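Side-chain contacts in 2,3-dihydroxybenzoate-AMP ligase (Bacillus subtilis, PDB 1MDB), which binds adenosine monophosphate and 2,3-dihydroxy-benzoic acid as a member of the ANL superfamily of AMP-binding enzymes, with a small C-terminal domain: residues E25-G28 against D29-R32; E426-A429 against K430-I433; A441-E444 against V445-H448. All coordinates share one frame; numbering follows the deposited sequence.

Interaction 1 (E25-G28 against D29-R32); sequences ETFG and DLLR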
loop_
_atom_site.group_PDB
_atom_site.type_symbol
_atom_site.label_atom_id
_atom_site.label_comp_id
_atom_site.label_asym_id
_atom_site.label_seq_id
_atom_site.Cartn_x
_atom_site.Cartn_y
_atom_site.Cartn_z
ATOM N N GLU A 25 10.634 5.027 -21.081
ATOM C CA GLU A 25 10.675 6.398 -20.575
ATOM C C GLU A 25 10.869 6.406 -19.054
ATOM O O GLU A 25 10.435 5.483 -18.345
ATOM C CB GLU A 25 9.387 7.147 -20.946
ATOM C CG GLU A 25 8.137 6.695 -20.200
ATOM C CD GLU A 25 6.860 7.333 -20.746
ATOM O OE1 GLU A 25 6.885 8.539 -21.086
ATOM O OE2 GLU A 25 5.830 6.632 -20.822
ATOM N N THR A 26 11.522 7.448 -18.553
ATOM C CA THR A 26 11.770 7.558 -17.117
ATOM C C THR A 26 10.732 8.449 -16.451
ATOM O O THR A 26 9.946 9.106 -17.134
ATOM C CB THR A 26 13.141 8.169 -16.837
ATOM O OG1 THR A 26 13.141 9.535 -17.267
ATOM C CG2 THR A 26 14.235 7.396 -17.570
ATOM N N PHE A 27 10.724 8.477 -15.118
ATOM C CA PHE A 27 9.780 9.333 -14.413
ATOM C C PHE A 27 10.105 10.773 -14.780
ATOM O O PHE A 27 9.208 11.621 -14.884
ATOM C CB PHE A 27 9.887 9.148 -12.895
ATOM C CG PHE A 27 9.184 7.924 -12.383
ATOM C CD1 PHE A 27 9.895 6.775 -12.071
ATOM C CD2 PHE A 27 7.803 7.922 -12.219
ATOM C CE1 PHE A 27 9.243 5.636 -11.599
ATOM C CE2 PHE A 27 7.141 6.793 -11.749
ATOM C CZ PHE A 27 7.865 5.648 -11.437
ATOM N N GLY A 28 11.397 11.038 -14.977
ATOM C CA GLY A 28 11.835 12.368 -15.352
ATOM C C GLY A 28 11.166 12.759 -16.655
ATOM O O GLY A 28 10.647 13.869 -16.776
ATOM N N ASP A 29 11.171 11.843 -17.623
ATOM C CA ASP A 29 10.543 12.089 -18.923
ATOM C C ASP A 29 9.053 12.316 -18.728
ATOM O O ASP A 29 8.474 13.275 -19.243
ATOM C CB ASP A 29 10.722 10.889 -19.857
ATOM C CG ASP A 29 12.172 10.625 -20.207
ATOM O OD1 ASP A 29 12.938 11.603 -20.381
ATOM O OD2 ASP A 29 12.541 9.435 -20.329
ATOM N N LEU A 30 8.441 11.403 -17.980
ATOM C CA LEU A 30 7.014 11.447 -17.685
ATOM C C LEU A 30 6.593 12.843 -17.234
ATOM O O LEU A 30 5.660 13.423 -17.784
ATOM C CB LEU A 30 6.692 10.400 -16.611
ATOM C CG LEU A 30 5.251 10.001 -16.295
ATOM C CD1 LEU A 30 5.271 8.805 -15.352
ATOM C CD2 LEU A 30 4.504 11.162 -15.667
ATOM N N LEU A 31 7.283 13.390 -16.237
ATOM C CA LEU A 31 6.964 14.725 -15.740
ATOM C C LEU A 31 7.251 15.804 -16.784
ATOM O O LEU A 31 6.435 16.703 -16.999
ATOM C CB LEU A 31 7.755 15.014 -14.464
ATOM C CG LEU A 31 7.666 16.409 -13.843
ATOM C CD1 LEU A 31 6.221 16.840 -13.663
ATOM C CD2 LEU A 31 8.390 16.386 -12.510
ATOM N N ARG A 32 8.407 15.709 -17.437
ATOM C CA ARG A 32 8.786 16.689 -18.456
ATOM C C ARG A 32 7.699 16.799 -19.515
ATOM O O ARG A 32 7.297 17.900 -19.901
ATOM C CB ARG A 32 10.094 16.280 -19.139
ATOM C CG ARG A 32 10.670 17.359 -20.058
ATOM C CD ARG A 32 11.148 18.552 -19.253
ATOM N NE ARG A 32 12.329 18.220 -18.463
ATOM C CZ ARG A 32 12.736 18.907 -17.400
ATOM N NH1 ARG A 32 12.053 19.966 -16.989
ATOM N NH2 ARG A 32 13.837 18.545 -16.757
HETATM O O HOH W 1 15.694 10.428 -18.645
#

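Interaction 2 (E426-A429 against K430-I433); sequences EGRA and KDQI. With AMP (adenosine monophosphate), chain D.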
loop_
_atom_site.group_PDB
_atom_site.type_symbol
_atom_site.label_atom_id
_atom_site.label_comp_id
_atom_site.label_asym_id
_atom_site.label_seq_id
_atom_site.Cartn_x
_atom_site.Cartn_y
_atom_site.Cartn_z
ATOM N N GLU A 426 -8.583 -15.896 0.565
ATOM C CA GLU A 426 -9.040 -16.471 1.827
ATOM C C GLU A 426 -8.406 -15.625 2.918
ATOM O O GLU A 426 -9.074 -15.170 3.841
ATOM C CB GLU A 426 -8.547 -17.921 1.995
ATOM C CG GLU A 426 -8.883 -18.528 3.368
ATOM C CD GLU A 426 -8.150 -19.841 3.651
ATOM O OE1 GLU A 426 -6.998 -19.800 4.132
ATOM O OE2 GLU A 426 -8.727 -20.915 3.392
ATOM N N GLY A 427 -7.096 -15.442 2.782
ATOM C CA GLY A 427 -6.306 -14.677 3.728
ATOM C C GLY A 427 -4.855 -15.088 3.564
ATOM O O GLY A 427 -4.542 -15.886 2.678
ATOM N N ARG A 428 -3.966 -14.547 4.395
ATOM C CA ARG A 428 -2.551 -14.904 4.325
ATOM C C ARG A 428 -2.270 -16.268 4.951
ATOM O O ARG A 428 -2.908 -16.667 5.927
ATOM C CB ARG A 428 -1.686 -13.838 5.010
ATOM C CG ARG A 428 -1.669 -12.506 4.269
ATOM C CD ARG A 428 -0.584 -11.575 4.782
ATOM N NE ARG A 428 0.768 -12.072 4.521
ATOM C CZ ARG A 428 1.317 -12.209 3.311
ATOM N NH1 ARG A 428 0.639 -11.891 2.217
ATOM N NH2 ARG A 428 2.565 -12.654 3.198
ATOM N N ALA A 429 -1.320 -16.990 4.372
ATOM C CA ALA A 429 -0.954 -18.307 4.897
ATOM C C ALA A 429 -0.725 -18.229 6.408
ATOM O O ALA A 429 -1.231 -19.056 7.165
ATOM C CB ALA A 429 0.308 -18.813 4.208
ATOM N N LYS A 430 0.021 -17.216 6.841
ATOM C CA LYS A 430 0.324 -17.053 8.258
ATOM C C LYS A 430 -0.888 -16.781 9.140
ATOM O O LYS A 430 -0.837 -17.029 10.338
ATOM C CB LYS A 430 1.370 -15.947 8.449
ATOM C CG LYS A 430 2.739 -16.319 7.901
ATOM C CD LYS A 430 3.798 -15.256 8.186
ATOM C CE LYS A 430 5.164 -15.678 7.630
ATOM N NZ LYS A 430 6.234 -14.664 7.895
ATOM N N ASP A 431 -1.974 -16.283 8.553
ATOM C CA ASP A 431 -3.184 -15.974 9.320
ATOM C C ASP A 431 -4.167 -17.142 9.415
ATOM O O ASP A 431 -5.257 -17.008 9.972
ATOM C CB ASP A 431 -3.891 -14.760 8.712
ATOM C CG ASP A 431 -3.062 -13.487 8.811
ATOM O OD1 ASP A 431 -3.422 -12.499 8.144
ATOM O OD2 ASP A 431 -2.060 -13.467 9.560
ATOM N N GLN A 432 -3.788 -18.289 8.874
ATOM C CA GLN A 432 -4.657 -19.460 8.920
ATOM C C GLN A 432 -4.698 -19.964 10.354
ATOM O O GLN A 432 -3.682 -19.989 11.044
ATOM C CB GLN A 432 -4.118 -20.549 7.991
ATOM C CG GLN A 432 -5.195 -21.420 7.373
ATOM C CD GLN A 432 -4.742 -22.053 6.067
ATOM O OE1 GLN A 432 -5.558 -22.547 5.286
ATOM N NE2 GLN A 432 -3.435 -22.042 5.826
ATOM N N ILE A 433 -5.878 -20.342 10.819
ATOM C CA ILE A 433 -5.990 -20.842 12.174
ATOM C C ILE A 433 -6.186 -22.347 12.097
ATOM O O ILE A 433 -7.151 -22.830 11.509
ATOM C CB ILE A 433 -7.172 -20.192 12.908
ATOM C CG1 ILE A 433 -6.996 -18.670 12.915
ATOM C CG2 ILE A 433 -7.263 -20.736 14.331
ATOM C CD1 ILE A 433 -8.188 -17.913 13.435
HETATM P P AMP D . 1.604 -4.541 0.455
HETATM O O1P AMP D . 2.904 -4.598 -0.303
HETATM O O2P AMP D . 1.692 -3.868 1.784
HETATM O O3P AMP D . 0.483 -3.985 -0.384
HETATM O "O5'" AMP D . 1.184 -6.080 0.888
HETATM C "C5'" AMP D . 0.637 -7.039 -0.062
HETATM C "C4'" AMP D . -0.092 -8.155 0.696
HETATM O "O4'" AMP D . -1.185 -7.520 1.332
HETATM C "C3'" AMP D . -0.736 -9.207 -0.159
HETATM O "O3'" AMP D . 0.180 -10.235 -0.524
HETATM C "C2'" AMP D . -1.889 -9.681 0.717
HETATM O "O2'" AMP D . -1.467 -10.709 1.639
HETATM C "C1'" AMP D . -2.301 -8.396 1.391
HETATM N N9 AMP D . -3.629 -7.804 0.531
HETATM C C8 AMP D . -3.622 -6.640 -0.158
HETATM N N7 AMP D . -4.806 -6.390 -0.712
HETATM C C5 AMP D . -5.549 -7.422 -0.354
HETATM C C6 AMP D . -6.887 -7.611 -0.682
HETATM N N6 AMP D . -7.585 -6.737 -1.407
HETATM N N1 AMP D . -7.467 -8.761 -0.202
HETATM C C2 AMP D . -6.791 -9.676 0.550
HETATM N N3 AMP D . -5.503 -9.485 0.867
HETATM C C4 AMP D . -4.855 -8.351 0.422
HETATM O O HOH W 2 -5.106 -12.749 6.341
#

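Interaction 3 (A441-E444 against V445-H448); sequences AAEE and VENH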
loop_
_atom_site.group_PDB
_atom_site.type_symbol
_atom_site.label_atom_id
_atom_site.label_comp_id
_atom_site.label_asym_id
_atom_site.label_seq_id
_atom_site.Cartn_x
_atom_site.Cartn_y
_atom_site.Cartn_z
ATOM N N ALA A 441 -10.706 -20.447 8.152
ATOM C CA ALA A 441 -10.504 -19.235 7.375
ATOM C C ALA A 441 -11.047 -18.101 8.240
ATOM O O ALA A 441 -12.258 -17.905 8.335
ATOM C CB ALA A 441 -11.270 -19.317 6.043
ATOM N N ALA A 442 -10.141 -17.362 8.874
ATOM C CA ALA A 442 -10.514 -16.258 9.755
ATOM C C ALA A 442 -11.542 -15.297 9.155
ATOM O O ALA A 442 -12.578 -15.011 9.765
ATOM C CB ALA A 442 -9.256 -15.483 10.173
ATOM N N GLU A 443 -11.255 -14.810 7.959
ATOM C CA GLU A 443 -12.128 -13.858 7.271
ATOM C C GLU A 443 -13.549 -14.390 7.052
ATOM O O GLU A 443 -14.520 -13.627 7.072
ATOM C CB GLU A 443 -11.474 -13.450 5.944
ATOM C CG GLU A 443 -12.181 -12.346 5.163
ATOM C CD GLU A 443 -13.418 -12.832 4.421
ATOM O OE1 GLU A 443 -13.442 -14.011 4.006
ATOM O OE2 GLU A 443 -14.360 -12.029 4.239
ATOM N N GLU A 444 -13.676 -15.696 6.848
ATOM C CA GLU A 444 -14.990 -16.294 6.652
ATOM C C GLU A 444 -15.847 -16.022 7.893
ATOM O O GLU A 444 -17.023 -15.657 7.788
ATOM C CB GLU A 444 -14.857 -17.807 6.422
ATOM C CG GLU A 444 -16.187 -18.518 6.185
ATOM C CD GLU A 444 -16.069 -20.038 6.183
ATOM O OE1 GLU A 444 -17.119 -20.702 6.190
ATOM O OE2 GLU A 444 -14.943 -20.572 6.169
ATOM N N VAL A 445 -15.242 -16.182 9.067
ATOM C CA VAL A 445 -15.932 -15.961 10.333
ATOM C C VAL A 445 -16.148 -14.473 10.610
ATOM O O VAL A 445 -17.192 -14.069 11.129
ATOM C CB VAL A 445 -15.136 -16.571 11.504
ATOM C CG1 VAL A 445 -15.912 -16.419 12.792
ATOM C CG2 VAL A 445 -14.850 -18.047 11.226
ATOM N N GLU A 446 -15.161 -13.654 10.271
ATOM C CA GLU A 446 -15.295 -12.221 10.490
ATOM C C GLU A 446 -16.491 -11.678 9.685
ATOM O O GLU A 446 -17.275 -10.873 10.197
ATOM C CB GLU A 446 -13.994 -11.519 10.097
ATOM C CG GLU A 446 -12.775 -11.992 10.910
ATOM C CD GLU A 446 -11.459 -11.573 10.283
ATOM O OE1 GLU A 446 -10.383 -11.996 10.770
ATOM O OE2 GLU A 446 -11.504 -10.810 9.298
ATOM N N ASN A 447 -16.647 -12.146 8.445
ATOM C CA ASN A 447 -17.750 -11.707 7.584
ATOM C C ASN A 447 -19.099 -11.915 8.261
ATOM O O ASN A 447 -19.956 -11.032 8.222
ATOM C CB ASN A 447 -17.731 -12.444 6.245
ATOM C CG ASN A 447 -18.679 -11.829 5.240
ATOM O OD1 ASN A 447 -18.609 -10.622 4.965
ATOM N ND2 ASN A 447 -19.572 -12.647 4.680
ATOM N N HIS A 448 -19.286 -13.082 8.878
ATOM C CA HIS A 448 -20.520 -13.389 9.604
ATOM C C HIS A 448 -20.709 -12.375 10.734
ATOM O O HIS A 448 -21.762 -11.753 10.858
ATOM C CB HIS A 448 -20.449 -14.794 10.223
ATOM C CG HIS A 448 -20.739 -15.902 9.261
ATOM N ND1 HIS A 448 -22.022 -16.299 8.950
ATOM C CD2 HIS A 448 -19.915 -16.679 8.518
ATOM C CE1 HIS A 448 -21.977 -17.270 8.056
ATOM N NE2 HIS A 448 -20.710 -17.521 7.776
HETATM O O HOH W 3 -19.550 -19.585 5.790
#

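Interaction 1 (E25-G28 against D29-R32)
Thr26 and Asp29 clasp each other across the first turn of helix 27-38 in a capping box, with Thr26 as the N-cap. Asp29 N donates to Thr26 OG1 at 3.1 Å, and in return Thr26 N donates to Asp29 OD2 at 2.9 Å, an almost straight bond (177°). The carboxylate receives that N-H on the anti side of OD2, with the donor 32° out of its plane. Asp29 can reach back because its CG stands beside its own backbone N (chi1 -64°), which folds the carboxylate toward the start of the helix. There the amides of the first turn would be expected to favour its negative charge. The other oxygen, OD1, takes a weak bond from a water that also lies 3.0 Å from Thr26 OG1; Asp29 is exposed.

Leu30, one residue on, belongs to the inner side. Its N is held by Thr26 O at 2.9 Å, its CB rests on Phe27 O, and its CD1 comes obliquely to Phe27 CD2 at 4.1 Å. The two side chains run alongside each other in the same direction. Phe27 continues into the core, stacked on Phe96 and packed against Tyr207, Ile208 and Leu211 of helix 204-218, while Leu31 meets Phe93 and Ala60. The helix that the box starts is packed among helices 53-70, 86-98 and 204-218.

Gly28 contributes backbone alone. Its partner Arg32 sends its guanidinium on to salt bridges with Asp57 and Asp61. Gly28 O accepts from Arg32 N at 3.0 Å, continuing the i to i+4 pattern, with Arg32 CB beside the same oxygen at 3.4 Å.

Interaction 2 (E426-A429 against K430-I433)
Arg428 and Asp431 share a first torsion, each with CG beside its own backbone N and away from its carbonyl carbon (chi1 -68° and -65°), and their side chains meet where the chain turns. Asp431 OD1 lies 3.8 Å from Arg428 CB. The charged ends stay apart, Arg428 NE being 5.6 Å from Asp431 OD1; beyond CG, Arg428 bends at chi3 (66°) and its guanidinium goes to the nucleotide. There Arg428 NH1 donates to O2' of adenosine monophosphate, an oxygen that lies at the guanidinium edge, near its plane. The modelled 2.5 Å between NH1 and O2' is so short that its exact length is doubtful. NH1 also meets Asp413 in a salt bridge and Thr411 O in a hydrogen bond. Asp413, whose OD1 also binds the nucleotide, thus braces the arginine that reaches the ribose.

Near its end strand 423-428 carries a classic beta bulge, Glu426 and Gly427 both facing Ile414; after Arg428 the chain coils into a short 3-10 turn. The turn is probably at the hinge between the large and small domains, as in other ANL enzymes. Asp431 N donates to Arg428 O at 2.8 Å and Gln432 N to Ala429 O at 3.2 Å. Both donors stand above the carbonyl planes, well off the lone pairs.

A water ties strand to turn, accepting from Arg428 N at 2.9 Å and donating to Asp431 OD1. The other carboxylate oxygen, OD2, forms a salt bridge with Arg526, so the aspartate links the turn to helix 522-534. The extended Glu426 chain crosses that of Gln432 at about a right angle, and Glu426 OE1 comes within 4.0 Å of Gln432 CG.

Interaction 3 (A441-E444 against V445-H448)
Glu446 folds back over Ala442 and Glu443, one turn before it. CB passes Glu443 O at 3.7 Å. CG, turned beside the backbone N (chi1 -60°), lies 3.2 Å from Ala442 O, the carbonyl that also takes Glu446 N in its plane. CD runs on over Ala442 O and Glu443 CA. At the tip the oxygens part: OE1 reaches 3.7 Å from Ala442 CB and OE2 3.7 Å from Glu443 CA. OE1 is further gripped by a salt bridge to Lys522 and the backbone N of Met460. The contact spans the first turn of helix 442-449 and the start of the next, in the C-terminal domain, where the N-cap, Ala441, has no polar side chain to offer.

Glu443 and Asn447 lie side by side, OE2 of the first 3.9 Å from CB of the second; their ends go to Lys309 and Ser311, and to Glu313 N. Further round, the ring edge of His448 turns CD2 to Glu444 O at 3.2 Å. A water in the imidazole plane, 3.1 Å from His448 NE2, donates to Glu444 OE1 at 2.7 Å, an oxygen also salt-bridged to Lys501.

Interactions 1 and 3 each open a helix, but interaction 1 closes its start with a capping box and sends leucine and phenylalanine into a core of helices. Interaction 3 begins from an alanine and spreads acidic side chains toward lysines. Both are partly buried, whereas interaction 2 is a surface turn of 3-10 bonds beside the nucleotide. Interactions 2 and 3 are neighbours, their centres about 11 Å apart: Glu426 CG packs on Ala441 CB at 3.7 Å, and Ile433 CD1 approaches Ala442 CB. Interaction 1 lies on the opposite side of the chain's centre, about 40 Å from interaction 2 and 44 Å from interaction 3, centre to centre, touching neither.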